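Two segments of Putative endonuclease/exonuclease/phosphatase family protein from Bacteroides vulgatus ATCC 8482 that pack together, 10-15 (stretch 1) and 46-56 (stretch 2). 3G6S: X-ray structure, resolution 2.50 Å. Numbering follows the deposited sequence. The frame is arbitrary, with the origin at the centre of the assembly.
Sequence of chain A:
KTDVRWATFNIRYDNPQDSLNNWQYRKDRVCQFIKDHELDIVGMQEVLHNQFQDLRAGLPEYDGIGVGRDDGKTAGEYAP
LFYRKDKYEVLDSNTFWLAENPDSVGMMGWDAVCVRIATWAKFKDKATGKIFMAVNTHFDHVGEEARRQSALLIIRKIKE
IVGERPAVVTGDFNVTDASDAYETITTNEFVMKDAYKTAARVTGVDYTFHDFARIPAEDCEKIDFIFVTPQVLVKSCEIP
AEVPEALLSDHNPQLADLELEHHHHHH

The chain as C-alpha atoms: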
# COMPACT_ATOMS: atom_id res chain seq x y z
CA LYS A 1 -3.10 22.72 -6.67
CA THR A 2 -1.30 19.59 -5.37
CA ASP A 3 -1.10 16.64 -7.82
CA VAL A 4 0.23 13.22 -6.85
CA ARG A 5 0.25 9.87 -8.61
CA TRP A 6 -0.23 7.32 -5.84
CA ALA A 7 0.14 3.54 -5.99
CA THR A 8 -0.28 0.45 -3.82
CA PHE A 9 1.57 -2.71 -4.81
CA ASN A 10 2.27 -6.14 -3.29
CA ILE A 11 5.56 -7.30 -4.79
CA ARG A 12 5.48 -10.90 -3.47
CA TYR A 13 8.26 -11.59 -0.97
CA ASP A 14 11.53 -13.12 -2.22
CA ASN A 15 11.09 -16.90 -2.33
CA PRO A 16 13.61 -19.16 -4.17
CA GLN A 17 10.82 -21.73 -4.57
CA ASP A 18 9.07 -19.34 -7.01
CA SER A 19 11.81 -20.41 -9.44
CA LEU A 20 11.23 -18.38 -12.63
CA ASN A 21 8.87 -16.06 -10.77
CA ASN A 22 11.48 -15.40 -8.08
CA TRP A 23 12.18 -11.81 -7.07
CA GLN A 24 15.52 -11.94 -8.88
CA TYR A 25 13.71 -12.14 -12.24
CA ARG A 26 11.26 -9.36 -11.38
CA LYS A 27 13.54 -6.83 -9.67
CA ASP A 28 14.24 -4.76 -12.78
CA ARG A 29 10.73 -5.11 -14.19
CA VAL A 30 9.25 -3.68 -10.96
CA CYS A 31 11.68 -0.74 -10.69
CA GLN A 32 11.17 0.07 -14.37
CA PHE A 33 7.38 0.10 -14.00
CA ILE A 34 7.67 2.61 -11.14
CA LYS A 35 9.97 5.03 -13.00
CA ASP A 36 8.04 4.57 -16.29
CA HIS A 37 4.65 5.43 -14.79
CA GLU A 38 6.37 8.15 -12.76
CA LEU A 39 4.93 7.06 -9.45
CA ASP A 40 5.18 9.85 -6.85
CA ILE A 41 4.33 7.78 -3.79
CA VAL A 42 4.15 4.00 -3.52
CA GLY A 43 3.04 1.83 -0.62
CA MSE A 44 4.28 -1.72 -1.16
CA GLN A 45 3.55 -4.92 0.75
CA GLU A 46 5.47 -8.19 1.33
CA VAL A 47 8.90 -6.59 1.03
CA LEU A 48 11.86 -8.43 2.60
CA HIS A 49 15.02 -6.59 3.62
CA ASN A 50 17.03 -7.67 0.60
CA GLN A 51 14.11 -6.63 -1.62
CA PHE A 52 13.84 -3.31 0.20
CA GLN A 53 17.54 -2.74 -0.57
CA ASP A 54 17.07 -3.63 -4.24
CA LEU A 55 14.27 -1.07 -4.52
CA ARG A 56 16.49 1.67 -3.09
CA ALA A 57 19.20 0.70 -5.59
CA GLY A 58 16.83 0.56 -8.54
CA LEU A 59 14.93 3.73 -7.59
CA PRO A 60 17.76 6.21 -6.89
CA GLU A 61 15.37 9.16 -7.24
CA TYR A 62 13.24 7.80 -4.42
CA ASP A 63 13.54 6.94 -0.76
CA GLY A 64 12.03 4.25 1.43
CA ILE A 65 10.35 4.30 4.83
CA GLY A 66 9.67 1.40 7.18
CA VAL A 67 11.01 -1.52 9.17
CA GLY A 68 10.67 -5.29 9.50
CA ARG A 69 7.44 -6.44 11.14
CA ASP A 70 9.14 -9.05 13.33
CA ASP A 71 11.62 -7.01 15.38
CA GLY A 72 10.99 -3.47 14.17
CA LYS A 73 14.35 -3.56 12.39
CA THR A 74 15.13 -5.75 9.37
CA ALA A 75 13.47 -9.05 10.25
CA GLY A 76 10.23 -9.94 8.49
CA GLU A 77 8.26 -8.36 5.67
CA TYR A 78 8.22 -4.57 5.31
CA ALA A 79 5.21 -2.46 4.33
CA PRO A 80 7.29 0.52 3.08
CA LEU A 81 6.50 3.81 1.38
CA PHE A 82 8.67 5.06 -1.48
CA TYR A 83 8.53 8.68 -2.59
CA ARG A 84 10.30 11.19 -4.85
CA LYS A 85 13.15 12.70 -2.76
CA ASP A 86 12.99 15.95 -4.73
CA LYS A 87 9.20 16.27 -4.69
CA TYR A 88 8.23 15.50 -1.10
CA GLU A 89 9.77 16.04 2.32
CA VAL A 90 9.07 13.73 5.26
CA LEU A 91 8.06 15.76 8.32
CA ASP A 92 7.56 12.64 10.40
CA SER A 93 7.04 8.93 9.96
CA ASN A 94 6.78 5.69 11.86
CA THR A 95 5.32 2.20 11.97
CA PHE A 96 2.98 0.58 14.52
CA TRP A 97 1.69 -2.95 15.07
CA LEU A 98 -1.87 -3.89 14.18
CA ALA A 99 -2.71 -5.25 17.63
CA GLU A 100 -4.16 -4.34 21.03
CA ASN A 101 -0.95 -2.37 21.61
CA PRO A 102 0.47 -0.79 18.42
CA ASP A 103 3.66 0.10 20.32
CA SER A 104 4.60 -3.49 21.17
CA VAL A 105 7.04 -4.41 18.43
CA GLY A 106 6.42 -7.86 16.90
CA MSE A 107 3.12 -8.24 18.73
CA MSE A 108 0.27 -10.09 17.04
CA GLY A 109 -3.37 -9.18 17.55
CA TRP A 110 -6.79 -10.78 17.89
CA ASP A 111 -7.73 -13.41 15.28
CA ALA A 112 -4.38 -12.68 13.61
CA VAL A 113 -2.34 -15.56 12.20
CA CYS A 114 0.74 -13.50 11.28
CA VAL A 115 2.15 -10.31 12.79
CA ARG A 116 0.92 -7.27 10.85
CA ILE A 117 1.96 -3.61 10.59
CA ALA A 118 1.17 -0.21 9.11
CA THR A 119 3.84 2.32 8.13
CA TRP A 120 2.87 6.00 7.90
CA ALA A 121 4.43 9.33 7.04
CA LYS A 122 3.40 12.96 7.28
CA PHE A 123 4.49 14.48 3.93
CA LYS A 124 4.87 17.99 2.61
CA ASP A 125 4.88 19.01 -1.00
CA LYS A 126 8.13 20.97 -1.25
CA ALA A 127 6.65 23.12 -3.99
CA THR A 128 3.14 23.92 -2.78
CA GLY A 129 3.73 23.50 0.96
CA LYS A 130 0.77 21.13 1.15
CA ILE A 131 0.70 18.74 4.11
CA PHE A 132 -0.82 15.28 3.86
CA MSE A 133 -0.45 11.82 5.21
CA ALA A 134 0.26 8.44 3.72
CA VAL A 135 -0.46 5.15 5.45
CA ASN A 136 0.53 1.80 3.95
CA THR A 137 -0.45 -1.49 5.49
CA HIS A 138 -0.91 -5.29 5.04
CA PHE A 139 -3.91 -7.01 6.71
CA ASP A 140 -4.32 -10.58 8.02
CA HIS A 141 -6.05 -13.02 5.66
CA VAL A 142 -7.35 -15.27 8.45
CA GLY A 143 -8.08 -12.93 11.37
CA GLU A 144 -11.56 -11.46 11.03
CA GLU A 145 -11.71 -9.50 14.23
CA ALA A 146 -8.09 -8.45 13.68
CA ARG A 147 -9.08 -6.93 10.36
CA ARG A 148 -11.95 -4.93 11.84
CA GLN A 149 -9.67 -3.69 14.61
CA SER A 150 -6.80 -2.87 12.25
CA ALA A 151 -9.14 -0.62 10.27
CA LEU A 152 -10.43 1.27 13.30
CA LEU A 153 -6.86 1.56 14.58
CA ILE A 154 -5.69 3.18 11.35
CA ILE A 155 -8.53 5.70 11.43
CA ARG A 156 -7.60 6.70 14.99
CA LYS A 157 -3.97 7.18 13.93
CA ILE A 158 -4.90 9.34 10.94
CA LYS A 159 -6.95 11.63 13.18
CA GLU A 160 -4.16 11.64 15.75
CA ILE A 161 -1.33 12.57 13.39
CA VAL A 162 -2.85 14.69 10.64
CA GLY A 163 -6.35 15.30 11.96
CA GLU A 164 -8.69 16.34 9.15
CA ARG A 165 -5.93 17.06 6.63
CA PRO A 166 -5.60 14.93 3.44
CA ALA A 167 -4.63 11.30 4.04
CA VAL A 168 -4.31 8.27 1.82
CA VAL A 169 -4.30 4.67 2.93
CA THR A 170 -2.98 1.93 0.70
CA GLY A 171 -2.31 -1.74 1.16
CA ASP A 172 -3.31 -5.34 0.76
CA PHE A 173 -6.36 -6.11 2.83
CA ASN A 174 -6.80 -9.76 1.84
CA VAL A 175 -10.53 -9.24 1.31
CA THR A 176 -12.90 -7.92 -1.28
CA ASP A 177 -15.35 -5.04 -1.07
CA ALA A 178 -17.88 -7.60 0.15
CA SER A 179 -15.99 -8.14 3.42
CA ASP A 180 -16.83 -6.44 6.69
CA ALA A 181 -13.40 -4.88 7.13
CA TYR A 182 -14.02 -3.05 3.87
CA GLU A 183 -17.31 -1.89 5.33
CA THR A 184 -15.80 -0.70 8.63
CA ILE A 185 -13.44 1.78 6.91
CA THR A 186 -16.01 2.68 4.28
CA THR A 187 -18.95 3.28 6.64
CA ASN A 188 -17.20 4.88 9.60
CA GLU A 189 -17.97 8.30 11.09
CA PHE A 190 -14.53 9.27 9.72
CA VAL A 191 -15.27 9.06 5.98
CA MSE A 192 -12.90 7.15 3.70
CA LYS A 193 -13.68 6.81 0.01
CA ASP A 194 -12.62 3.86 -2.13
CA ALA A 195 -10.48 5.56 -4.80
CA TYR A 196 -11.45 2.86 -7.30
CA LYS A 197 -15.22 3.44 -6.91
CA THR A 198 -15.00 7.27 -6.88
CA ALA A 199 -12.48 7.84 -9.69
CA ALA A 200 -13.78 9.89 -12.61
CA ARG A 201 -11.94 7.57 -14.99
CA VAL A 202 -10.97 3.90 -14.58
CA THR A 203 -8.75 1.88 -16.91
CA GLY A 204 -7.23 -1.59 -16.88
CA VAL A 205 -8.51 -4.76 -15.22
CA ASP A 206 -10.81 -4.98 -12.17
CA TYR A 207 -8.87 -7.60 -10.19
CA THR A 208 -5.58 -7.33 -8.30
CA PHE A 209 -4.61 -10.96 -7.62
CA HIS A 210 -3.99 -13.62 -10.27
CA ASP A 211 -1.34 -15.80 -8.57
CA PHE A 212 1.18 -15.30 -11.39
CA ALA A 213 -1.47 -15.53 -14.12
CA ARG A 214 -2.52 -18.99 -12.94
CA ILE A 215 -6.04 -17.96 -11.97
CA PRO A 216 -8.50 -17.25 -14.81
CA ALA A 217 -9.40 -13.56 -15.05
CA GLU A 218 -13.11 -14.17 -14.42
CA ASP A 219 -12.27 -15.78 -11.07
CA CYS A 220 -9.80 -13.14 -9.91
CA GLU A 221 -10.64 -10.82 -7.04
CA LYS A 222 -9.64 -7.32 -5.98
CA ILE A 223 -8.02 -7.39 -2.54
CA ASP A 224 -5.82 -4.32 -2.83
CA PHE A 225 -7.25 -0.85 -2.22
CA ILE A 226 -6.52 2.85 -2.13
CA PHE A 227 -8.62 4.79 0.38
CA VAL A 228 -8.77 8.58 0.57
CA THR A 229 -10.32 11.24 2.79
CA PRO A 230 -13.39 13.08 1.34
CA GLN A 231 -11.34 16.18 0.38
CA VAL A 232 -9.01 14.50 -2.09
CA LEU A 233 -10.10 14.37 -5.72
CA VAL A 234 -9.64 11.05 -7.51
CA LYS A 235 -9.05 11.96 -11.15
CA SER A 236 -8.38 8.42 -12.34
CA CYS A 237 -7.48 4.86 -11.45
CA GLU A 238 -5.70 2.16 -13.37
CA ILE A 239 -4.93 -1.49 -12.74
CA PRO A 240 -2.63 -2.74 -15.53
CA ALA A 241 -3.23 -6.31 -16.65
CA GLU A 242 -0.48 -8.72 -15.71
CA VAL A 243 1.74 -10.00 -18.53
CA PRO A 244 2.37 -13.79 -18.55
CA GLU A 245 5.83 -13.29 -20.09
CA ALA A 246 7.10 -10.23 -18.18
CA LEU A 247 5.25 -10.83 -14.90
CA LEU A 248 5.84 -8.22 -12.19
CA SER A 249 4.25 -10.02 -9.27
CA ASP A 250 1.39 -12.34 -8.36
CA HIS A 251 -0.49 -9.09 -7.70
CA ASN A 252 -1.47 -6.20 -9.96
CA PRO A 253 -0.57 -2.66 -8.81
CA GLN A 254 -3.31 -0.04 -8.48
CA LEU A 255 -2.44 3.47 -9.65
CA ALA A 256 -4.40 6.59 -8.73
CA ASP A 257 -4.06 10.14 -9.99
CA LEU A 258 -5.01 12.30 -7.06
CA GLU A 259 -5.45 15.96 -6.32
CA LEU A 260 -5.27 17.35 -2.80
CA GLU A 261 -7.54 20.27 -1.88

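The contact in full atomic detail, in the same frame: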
# COMPACT_ATOMS: atom_id res chain seq x y z
N ASN A 10 1.72 -4.99 -4.02
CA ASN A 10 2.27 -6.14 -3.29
C ASN A 10 3.28 -6.74 -4.27
O ASN A 10 2.91 -7.18 -5.35
CB ASN A 10 1.17 -7.16 -2.98
CG ASN A 10 1.65 -8.31 -2.09
OD1 ASN A 10 2.79 -8.78 -2.22
ND2 ASN A 10 0.78 -8.79 -1.22
N ILE A 11 4.55 -6.78 -3.89
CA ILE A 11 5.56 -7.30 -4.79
C ILE A 11 5.88 -8.78 -4.65
O ILE A 11 6.71 -9.30 -5.39
CB ILE A 11 6.86 -6.50 -4.64
CG1 ILE A 11 7.44 -6.68 -3.25
CG2 ILE A 11 6.59 -5.03 -4.88
CD1 ILE A 11 8.79 -6.06 -3.09
N ARG A 12 5.23 -9.47 -3.71
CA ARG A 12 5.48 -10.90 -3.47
C ARG A 12 6.88 -11.07 -2.89
O ARG A 12 7.87 -10.91 -3.60
CB ARG A 12 5.36 -11.68 -4.78
CG ARG A 12 5.81 -13.12 -4.66
CD ARG A 12 4.91 -13.93 -3.76
NE ARG A 12 5.49 -15.24 -3.50
CZ ARG A 12 4.93 -16.20 -2.77
NH1 ARG A 12 3.74 -16.00 -2.21
NH2 ARG A 12 5.55 -17.35 -2.59
N TYR A 13 6.96 -11.42 -1.61
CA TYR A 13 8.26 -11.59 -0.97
C TYR A 13 9.18 -12.55 -1.73
O TYR A 13 8.72 -13.45 -2.44
CB TYR A 13 8.09 -12.06 0.48
CG TYR A 13 7.69 -13.50 0.62
CD1 TYR A 13 8.66 -14.51 0.70
CD2 TYR A 13 6.35 -13.88 0.67
CE1 TYR A 13 8.30 -15.84 0.83
CE2 TYR A 13 5.98 -15.21 0.80
CZ TYR A 13 6.96 -16.19 0.88
OH TYR A 13 6.59 -17.51 1.02
N ASP A 14 10.48 -12.32 -1.58
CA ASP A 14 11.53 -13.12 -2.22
C ASP A 14 11.49 -14.57 -1.74
O ASP A 14 11.78 -14.85 -0.58
CB ASP A 14 12.91 -12.52 -1.90
CG ASP A 14 14.04 -13.27 -2.58
OD1 ASP A 14 13.97 -14.52 -2.70
OD2 ASP A 14 15.03 -12.62 -2.99
N ASN A 15 11.15 -15.48 -2.65
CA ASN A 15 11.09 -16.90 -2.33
C ASN A 15 11.72 -17.73 -3.45
O ASN A 15 11.15 -17.84 -4.54
CB ASN A 15 9.64 -17.33 -2.12
CG ASN A 15 9.52 -18.80 -1.80
OD1 ASN A 15 10.53 -19.50 -1.68
ND2 ASN A 15 8.29 -19.28 -1.65
N GLU A 46 4.64 -6.99 1.45
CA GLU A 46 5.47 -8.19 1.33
C GLU A 46 6.89 -7.89 0.83
O GLU A 46 7.37 -8.50 -0.12
CB GLU A 46 4.82 -9.22 0.38
CG GLU A 46 3.44 -9.72 0.82
CD GLU A 46 2.98 -10.96 0.04
OE1 GLU A 46 1.76 -11.23 0.03
OE2 GLU A 46 3.84 -11.67 -0.54
N VAL A 47 7.56 -6.94 1.46
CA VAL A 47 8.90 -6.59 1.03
C VAL A 47 9.96 -7.02 2.06
O VAL A 47 10.00 -6.50 3.18
CB VAL A 47 9.00 -5.07 0.76
CG1 VAL A 47 10.31 -4.72 0.08
CG2 VAL A 47 7.81 -4.62 -0.11
N LEU A 48 10.81 -7.97 1.69
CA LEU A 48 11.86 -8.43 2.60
C LEU A 48 13.04 -7.46 2.53
O LEU A 48 13.18 -6.70 1.56
CB LEU A 48 12.31 -9.85 2.23
CG LEU A 48 11.25 -10.94 2.45
CD1 LEU A 48 11.78 -12.28 1.96
CD2 LEU A 48 10.88 -11.02 3.92
N HIS A 49 13.88 -7.49 3.56
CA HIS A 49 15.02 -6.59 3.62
C HIS A 49 15.91 -6.54 2.38
O HIS A 49 16.34 -5.46 1.95
CB HIS A 49 15.88 -6.89 4.85
CG HIS A 49 17.02 -5.94 5.00
ND1 HIS A 49 18.21 -6.09 4.32
CD2 HIS A 49 17.12 -4.77 5.67
CE1 HIS A 49 18.99 -5.05 4.56
NE2 HIS A 49 18.35 -4.23 5.37
N ASN A 50 16.20 -7.69 1.79
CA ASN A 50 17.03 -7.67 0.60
C ASN A 50 16.26 -7.02 -0.54
O ASN A 50 16.85 -6.31 -1.35
CB ASN A 50 17.43 -9.10 0.23
CG ASN A 50 16.25 -9.96 -0.06
OD1 ASN A 50 15.74 -9.97 -1.19
ND2 ASN A 50 15.78 -10.69 0.94
N GLN A 51 14.94 -7.23 -0.57
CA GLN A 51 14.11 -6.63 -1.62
C GLN A 51 13.99 -5.12 -1.38
O GLN A 51 13.96 -4.33 -2.33
CB GLN A 51 12.71 -7.23 -1.64
CG GLN A 51 12.67 -8.73 -1.79
CD GLN A 51 11.26 -9.28 -1.79
OE1 GLN A 51 10.62 -9.36 -2.84
NE2 GLN A 51 10.76 -9.63 -0.62
N PHE A 52 13.93 -4.72 -0.12
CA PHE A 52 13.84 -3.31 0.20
C PHE A 52 15.11 -2.65 -0.34
O PHE A 52 15.04 -1.60 -0.98
CB PHE A 52 13.76 -3.12 1.70
CG PHE A 52 13.62 -1.69 2.11
CD1 PHE A 52 12.40 -1.04 1.97
CD2 PHE A 52 14.69 -1.01 2.65
CE1 PHE A 52 12.26 0.29 2.37
CE2 PHE A 52 14.56 0.32 3.04
CZ PHE A 52 13.34 0.97 2.91
N GLN A 53 16.26 -3.28 -0.10
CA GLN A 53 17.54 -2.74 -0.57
C GLN A 53 17.62 -2.67 -2.10
O GLN A 53 18.20 -1.73 -2.64
CB GLN A 53 18.71 -3.58 -0.04
CG GLN A 53 19.03 -3.34 1.43
CD GLN A 53 19.34 -1.87 1.75
OE1 GLN A 53 18.43 -1.03 1.80
NE2 GLN A 53 20.61 -1.56 1.96
N ASP A 54 17.04 -3.65 -2.79
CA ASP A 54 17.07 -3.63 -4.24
C ASP A 54 16.25 -2.45 -4.76
O ASP A 54 16.62 -1.81 -5.74
CB ASP A 54 16.52 -4.92 -4.84
CG ASP A 54 17.37 -6.12 -4.52
OD1 ASP A 54 18.60 -5.95 -4.34
OD2 ASP A 54 16.81 -7.24 -4.46
N LEU A 55 15.12 -2.18 -4.10
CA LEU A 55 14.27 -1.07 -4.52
C LEU A 55 15.04 0.24 -4.41
O LEU A 55 15.03 1.06 -5.34
CB LEU A 55 13.00 -0.99 -3.67
CG LEU A 55 11.73 -1.75 -4.09
CD1 LEU A 55 11.68 -1.94 -5.61
CD2 LEU A 55 11.71 -3.10 -3.41
N ARG A 56 15.72 0.45 -3.29
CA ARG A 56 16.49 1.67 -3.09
C ARG A 56 17.55 1.80 -4.19
O ARG A 56 17.80 2.89 -4.70
CB ARG A 56 17.15 1.68 -1.71
CG ARG A 56 16.15 1.74 -0.56
CD ARG A 56 16.84 1.79 0.80
NE ARG A 56 17.92 2.77 0.84
CZ ARG A 56 17.78 4.06 0.57
NH1 ARG A 56 16.59 4.55 0.24
NH2 ARG A 56 18.83 4.87 0.62

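The strongest polar link between the two stretches joins Asn10 to Glu46. Asn10 ND2 donates a hydrogen bond to Glu46 OE1 at 2.9 Å, and the angle at the hydrogen is 163°, close to straight. An amide NH2 group paired with a carboxylate is a favourable match, because the acceptor carries negative charge. The other end of the Asn10 amide is used within its own stretch. Arg12 N donates to Asn10 OD1 at 2.9 Å, which ties the side chain to the backbone two residues on. This bond helps fix the orientation of the amide, with ND2 left to face Glu46.

The second carboxylate oxygen of Glu46 reaches the backbone of stretch 1. Tyr13 N donates to Glu46 OE2 at 3.3 Å, a weak hydrogen bond. Glu46 OE2 also lies 3.4 Å from Arg12 CA. It also sits at the edge of the Tyr13 ring, near the ring plane, with Tyr13 CD2 3.6 Å from Glu46 OE2. Ring hydrogens are slightly positive, so an edge is a suitable place for a carboxylate oxygen. Glu46 thus spans residues 10 to 13 and has the largest area covered by the other stretch, 111 Å². Its CA-to-CB bond points toward stretch 1.

Stretch 1 has no regular helix or strand running along the contact. Its backbone comes nearest to stretch 2 at Tyr13 and Glu46, whose CA atoms are 5.0 Å apart. Stretch 2 passes through Val47 and Leu48 into a helix that begins at His49 and continues beyond Arg56. Leu48 holds the N-cap position. The first turn is closed by Phe52 N donating to Leu48 O at 2.7 Å.

Gln51 points from this helix toward stretch 1, and its side-chain amide lies against the backbone of Arg12, Tyr13 and Asp14. The orientation of that amide is uncertain in the model, so its individual hydrogen bonds remain open. Asp14 also points toward stretch 2, and its CB is 4.0 Å from Leu48 CD1.

Apolar contacts lie alongside these polar ones, toward the helix. Ile11 is buried, and 79 Å² of it is covered by stretch 2. Its CA-to-CB bond points sideways, but the end of the side chain comes nearer. Ile11 CD1 is 3.5 Å from Val47 CG2 and 4.2 Å from Leu55 CD2. The methyl therefore meets both the segment before the helix and the helix itself. Ile11 CG1 also rests 3.6 Å from Glu46 O.

Leu48 makes the other apolar contact. Its CA-to-CB bond points toward stretch 1, and Tyr13 CB is 3.9 Å from Leu48 CG. Leu48 CD1 also lies 3.6 Å from Asp14 O, so the leucine packs against backbone as well as side chain. The end of the Tyr13 side chain leads away from stretch 2. Together the two stretches bury 509 Å², counting both sides.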